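PDB 5K87: 2-methyl-aconitate isomerase from Shewanella oneidensis, which interconverts 2-methyl-trans-aconitate and 2-methyl-cis-aconitate by base-catalysed proton abstraction during propionate breakdown through the 2-methylcitrate cycle. Local coordinates for residues A[317-320]-A[321-325]; A[238-241]-A[242-246]. The protein carries 1 engineered substitution. One frame throughout, in Å; residues are numbered along the deposited sequence.

Interaction 1: residues A[317-320]-A[321-325]; sequences KLHH and AMMGT. With MLI (malonate ion), chain D.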
loop_
_atom_site.group_PDB
_atom_site.type_symbol
_atom_site.label_atom_id
_atom_site.label_comp_id
_atom_site.label_asym_id
_atom_site.label_seq_id
_atom_site.Cartn_x
_atom_site.Cartn_y
_atom_site.Cartn_z
ATOM N N LYS A 317 2.647 11.805 -9.687
ATOM C CA LYS A 317 2.400 10.546 -10.379
ATOM C C LYS A 317 1.044 10.582 -11.047
ATOM O O LYS A 317 0.130 11.222 -10.542
ATOM C CB LYS A 317 2.417 9.382 -9.384
ATOM C CG LYS A 317 3.779 9.102 -8.766
ATOM C CD LYS A 317 4.710 8.458 -9.771
ATOM C CE LYS A 317 6.124 8.344 -9.212
ATOM N NZ LYS A 317 6.158 7.505 -7.981
ATOM N N LEU A 318 0.903 9.892 -12.174
ATOM C CA LEU A 318 -0.416 9.687 -12.750
ATOM C C LEU A 318 -1.294 8.943 -11.746
ATOM O O LEU A 318 -0.917 7.885 -11.238
ATOM C CB LEU A 318 -0.326 8.893 -14.057
ATOM C CG LEU A 318 -1.650 8.859 -14.817
ATOM C CD1 LEU A 318 -1.879 10.199 -15.507
ATOM C CD2 LEU A 318 -1.690 7.720 -15.828
ATOM N N HIS A 319 -2.461 9.509 -11.472
ATOM C CA HIS A 319 -3.405 8.949 -10.524
ATOM C C HIS A 319 -4.071 7.703 -11.095
ATOM O O HIS A 319 -4.377 7.632 -12.285
ATOM C CB HIS A 319 -4.442 10.015 -10.174
ATOM C CG HIS A 319 -5.310 9.671 -9.011
ATOM N ND1 HIS A 319 -6.447 8.892 -9.138
ATOM C CD2 HIS A 319 -5.242 10.019 -7.705
ATOM C CE1 HIS A 319 -7.022 8.768 -7.963
ATOM N NE2 HIS A 319 -6.307 9.439 -7.068
ATOM N N HIS A 320 -4.319 6.721 -10.229
ATOM C CA HIS A 320 -4.819 5.423 -10.667
ATOM C C HIS A 320 -6.260 5.473 -11.164
ATOM O O HIS A 320 -6.705 4.586 -11.896
ATOM C CB HIS A 320 -4.672 4.392 -9.543
ATOM C CG HIS A 320 -5.650 4.564 -8.420
ATOM N ND1 HIS A 320 -6.670 3.667 -8.189
ATOM C CD2 HIS A 320 -5.763 5.518 -7.463
ATOM C CE1 HIS A 320 -7.365 4.058 -7.135
ATOM N NE2 HIS A 320 -6.840 5.180 -6.678
ATOM N N ALA A 321 -6.997 6.503 -10.762
ATOM C CA ALA A 321 -8.398 6.635 -11.151
ATOM C C ALA A 321 -8.652 8.123 -11.385
ATOM O O ALA A 321 -8.090 8.695 -12.313
ATOM C CB ALA A 321 -9.312 6.039 -10.087
ATOM N N MET A 322 -9.461 8.765 -10.551
ATOM C CA MET A 322 -9.525 10.226 -10.569
ATOM C C MET A 322 -9.757 10.766 -9.162
ATOM O O MET A 322 -10.586 10.236 -8.403
ATOM C CB MET A 322 -10.605 10.749 -11.531
ATOM C CG MET A 322 -10.587 12.265 -11.717
ATOM S SD MET A 322 -8.998 12.915 -12.287
ATOM C CE MET A 322 -8.830 12.027 -13.832
ATOM N N MET A 323 -9.013 11.805 -8.799
ATOM C CA MET A 323 -9.264 12.493 -7.539
ATOM C C MET A 323 -10.681 13.070 -7.564
ATOM O O MET A 323 -11.139 13.590 -8.593
ATOM C CB MET A 323 -8.245 13.614 -7.328
ATOM C CG MET A 323 -6.799 13.156 -7.289
ATOM S SD MET A 323 -5.997 13.158 -8.913
ATOM C CE MET A 323 -5.709 14.904 -9.170
ATOM N N GLY A 324 -11.390 12.985 -6.446
ATOM C CA GLY A 324 -12.741 13.512 -6.388
ATOM C C GLY A 324 -12.789 15.013 -6.605
ATOM O O GLY A 324 -13.709 15.541 -7.254
ATOM N N THR A 325 -11.799 15.718 -6.065
ATOM C CA THR A 325 -11.704 17.160 -6.299
ATOM C C THR A 325 -11.514 17.484 -7.780
ATOM O O THR A 325 -12.154 18.406 -8.318
ATOM C CB THR A 325 -10.548 17.768 -5.524
ATOM O OG1 THR A 325 -9.368 17.018 -5.820
ATOM C CG2 THR A 325 -10.826 17.734 -4.021
HETATM C C1 MLI D . -7.924 12.633 -3.768
HETATM C C2 MLI D . -9.362 13.102 -3.905
HETATM C C3 MLI D . -7.851 11.131 -3.896
HETATM O O6 MLI D . -9.620 14.336 -3.942
HETATM O O7 MLI D . -10.296 12.255 -3.970
HETATM O O8 MLI D . -7.546 10.422 -2.893
HETATM O O9 MLI D . -8.113 10.589 -5.002
HETATM O O HOH W 1 -5.789 9.767 -13.742
#
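ND1 of H319 accepts the N-H of A321 at 2.9 Å, a side-chain-to-backbone bond in the loop between strand 317-318 and helix 324-334. The bond is fairly straight (158°), but A321 N lies 27° out of the ring plane. With ND1 used as an acceptor, NE2 acts as the donor. It reaches malonate O9 at 3.0 Å through a bent bond. With chi1 at -168°, CG of H319 points away from the backbone N and the ring lies back toward 321-323. M323 crosses this ring obliquely, its SD 3.4 Å from CD2 of H319 in a sulfur-aromatic contact. One residue along, CB of A321 sits over the centre of the H320 ring, a CH-pi contact of 4.1 Å to the centroid. M323 is the N-cap residue. The next two backbone N-H groups face one carboxylate: G324 N to malonate O7 at 2.8 Å, and T325 N more weakly to O6 at 3.3 Å. With an alanine at H319, the A321 N-H would probably lose its acceptor, O9 would lose a donor, and the M323 sulfur would be freer to move. H319 and G324 bind substrate, and M323 is an inferred proton donor/acceptor. The malonate probably comes from the crystallisation liquor. Held by H319 and G324, it plausibly mimics part of the substrate. The helix start probably stabilises a negative carboxylate here.

Interaction 2: residues A[238-241]-A[242-246]; sequences GTEL and QDDIN
The side chains of E240 and D244 cross at about a right angle beside a beta turn, 241-244, that opens the short, weakly bonded helix 242-245. Their carboxylate planes stand 78° apart. D244 OD2 passes 3.9 Å from E240 CB, and the two CB atoms also come close. This crossing brings the D244 carboxylate back to the backbone of L241. OD2 takes the N-H of L241 at 2.9 Å in a nearly straight bond (172°), on the anti side and somewhat out of the carboxylate plane. D244 N also bonds to L241 O at 2.9 Å, the bond that closes the turn. L241 is thus held at both its N and its O by D244. The E240 chain bends at chi2 (74°), which carries its carboxylate away from D244. The two acids therefore keep apart, OE2 of E240 lying 5.9 Å from OD2 of D244. E240 OE1 instead takes the N-H of G238 on its syn lone pair, and OE2 takes T237 N. I245 turns inward, its CD1 near E240 CB, and also packs on F286. Farther along the helix, I245 N (3.0 Å) and N246 N (2.8 Å) both bond to Q242 O.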
loop_
_atom_site.group_PDB
_atom_site.type_symbol
_atom_site.label_atom_id
_atom_site.label_comp_id
_atom_site.label_asym_id
_atom_site.label_seq_id
_atom_site.Cartn_x
_atom_site.Cartn_y
_atom_site.Cartn_z
ATOM N N GLY A 238 -4.685 10.256 -24.318
ATOM C CA GLY A 238 -5.702 10.279 -23.282
ATOM C C GLY A 238 -6.093 8.902 -22.779
ATOM O O GLY A 238 -6.834 8.786 -21.806
ATOM N N THR A 239 -5.596 7.854 -23.431
ATOM C CA THR A 239 -5.909 6.489 -23.015
ATOM C C THR A 239 -4.826 5.872 -22.128
ATOM O O THR A 239 -4.909 4.703 -21.764
ATOM C CB THR A 239 -6.131 5.545 -24.216
ATOM O OG1 THR A 239 -4.909 5.410 -24.950
ATOM C CG2 THR A 239 -7.240 6.068 -25.124
ATOM N N GLU A 240 -3.811 6.658 -21.793
ATOM C CA GLU A 240 -2.660 6.154 -21.054
ATOM C C GLU A 240 -3.042 5.571 -19.699
ATOM O O GLU A 240 -3.973 6.045 -19.028
ATOM C CB GLU A 240 -1.620 7.256 -20.860
ATOM C CG GLU A 240 -0.841 7.621 -22.122
ATOM C CD GLU A 240 -1.644 8.426 -23.129
ATOM O OE1 GLU A 240 -2.655 9.055 -22.749
ATOM O OE2 GLU A 240 -1.247 8.440 -24.316
ATOM N N LEU A 241 -2.311 4.537 -19.307
ATOM C CA LEU A 241 -2.426 3.939 -17.979
ATOM C C LEU A 241 -1.192 4.297 -17.153
ATOM O O LEU A 241 -0.238 4.866 -17.677
ATOM C CB LEU A 241 -2.584 2.427 -18.099
ATOM C CG LEU A 241 -3.811 1.984 -18.897
ATOM C CD1 LEU A 241 -3.911 0.465 -18.914
ATOM C CD2 LEU A 241 -5.072 2.611 -18.321
ATOM N N GLN A 242 -1.201 3.965 -15.865
ATOM C CA GLN A 242 -0.099 4.370 -14.999
ATOM C C GLN A 242 1.262 3.921 -15.520
ATOM O O GLN A 242 2.224 4.682 -15.453
ATOM C CB GLN A 242 -0.297 3.871 -13.577
ATOM C CG GLN A 242 -1.358 4.626 -12.818
ATOM C CD GLN A 242 -1.386 4.206 -11.380
ATOM O OE1 GLN A 242 -1.433 3.013 -11.080
ATOM N NE2 GLN A 242 -1.301 5.170 -10.479
ATOM N N ASP A 243 1.340 2.707 -16.056
ATOM C CA ASP A 243 2.627 2.173 -16.513
ATOM C C ASP A 243 3.192 2.913 -17.727
ATOM O O ASP A 243 4.378 2.780 -18.037
ATOM C CB ASP A 243 2.540 0.673 -16.803
ATOM C CG ASP A 243 2.321 -0.153 -15.547
ATOM O OD1 ASP A 243 2.678 0.322 -14.447
ATOM O OD2 ASP A 243 1.792 -1.281 -15.662
ATOM N N ASP A 244 2.356 3.691 -18.405
ATOM C CA ASP A 244 2.810 4.483 -19.542
ATOM C C ASP A 244 3.526 5.749 -19.101
ATOM O O ASP A 244 4.260 6.357 -19.888
ATOM C CB ASP A 244 1.634 4.862 -20.435
ATOM C CG ASP A 244 0.983 3.663 -21.077
ATOM O OD1 ASP A 244 1.712 2.755 -21.540
ATOM O OD2 ASP A 244 -0.261 3.622 -21.121
ATOM N N ILE A 245 3.311 6.162 -17.855
ATOM C CA ILE A 245 3.823 7.450 -17.384
ATOM C C ILE A 245 4.679 7.353 -16.123
ATOM O O ILE A 245 5.695 8.042 -16.002
ATOM C CB ILE A 245 2.664 8.478 -17.210
ATOM C CG1 ILE A 245 2.135 8.877 -18.597
ATOM C CG2 ILE A 245 3.111 9.709 -16.433
ATOM C CD1 ILE A 245 0.907 9.768 -18.587
ATOM N N ASN A 246 4.298 6.482 -15.195
ATOM C CA ASN A 246 4.888 6.538 -13.862
ATOM C C ASN A 246 6.300 5.980 -13.736
ATOM O O ASN A 246 6.953 6.202 -12.723
ATOM C CB ASN A 246 3.939 5.969 -12.815
ATOM C CG ASN A 246 2.778 6.895 -12.553
ATOM O OD1 ASN A 246 2.797 8.048 -12.980
ATOM N ND2 ASN A 246 1.760 6.402 -11.851
#

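In the fold
Interaction 1 is fully buried near the middle of the chain and belongs to the substrate site. Interaction 2 lies farther out and is partly exposed. It holds none of the known substrate-binding residues, although Q242 comes near a bound malonate. Their centres are 12 Å apart, and they meet at strand 317-318. Q242 NE2 and N246 OD1 bond to L318 O and L318 N, so helix 242-245 and the residue after it grip the backbone just before H319. Both contacts also lean on strands 283-288 and 308-314. Their chemistry differs with place: rings, sulfur and N-H groups facing an anion in interaction 1, acidic side chains closing on backbone N-H in interaction 2. Q242 OE1 also bonds K61 of the second subunit, a residue that packs on H320.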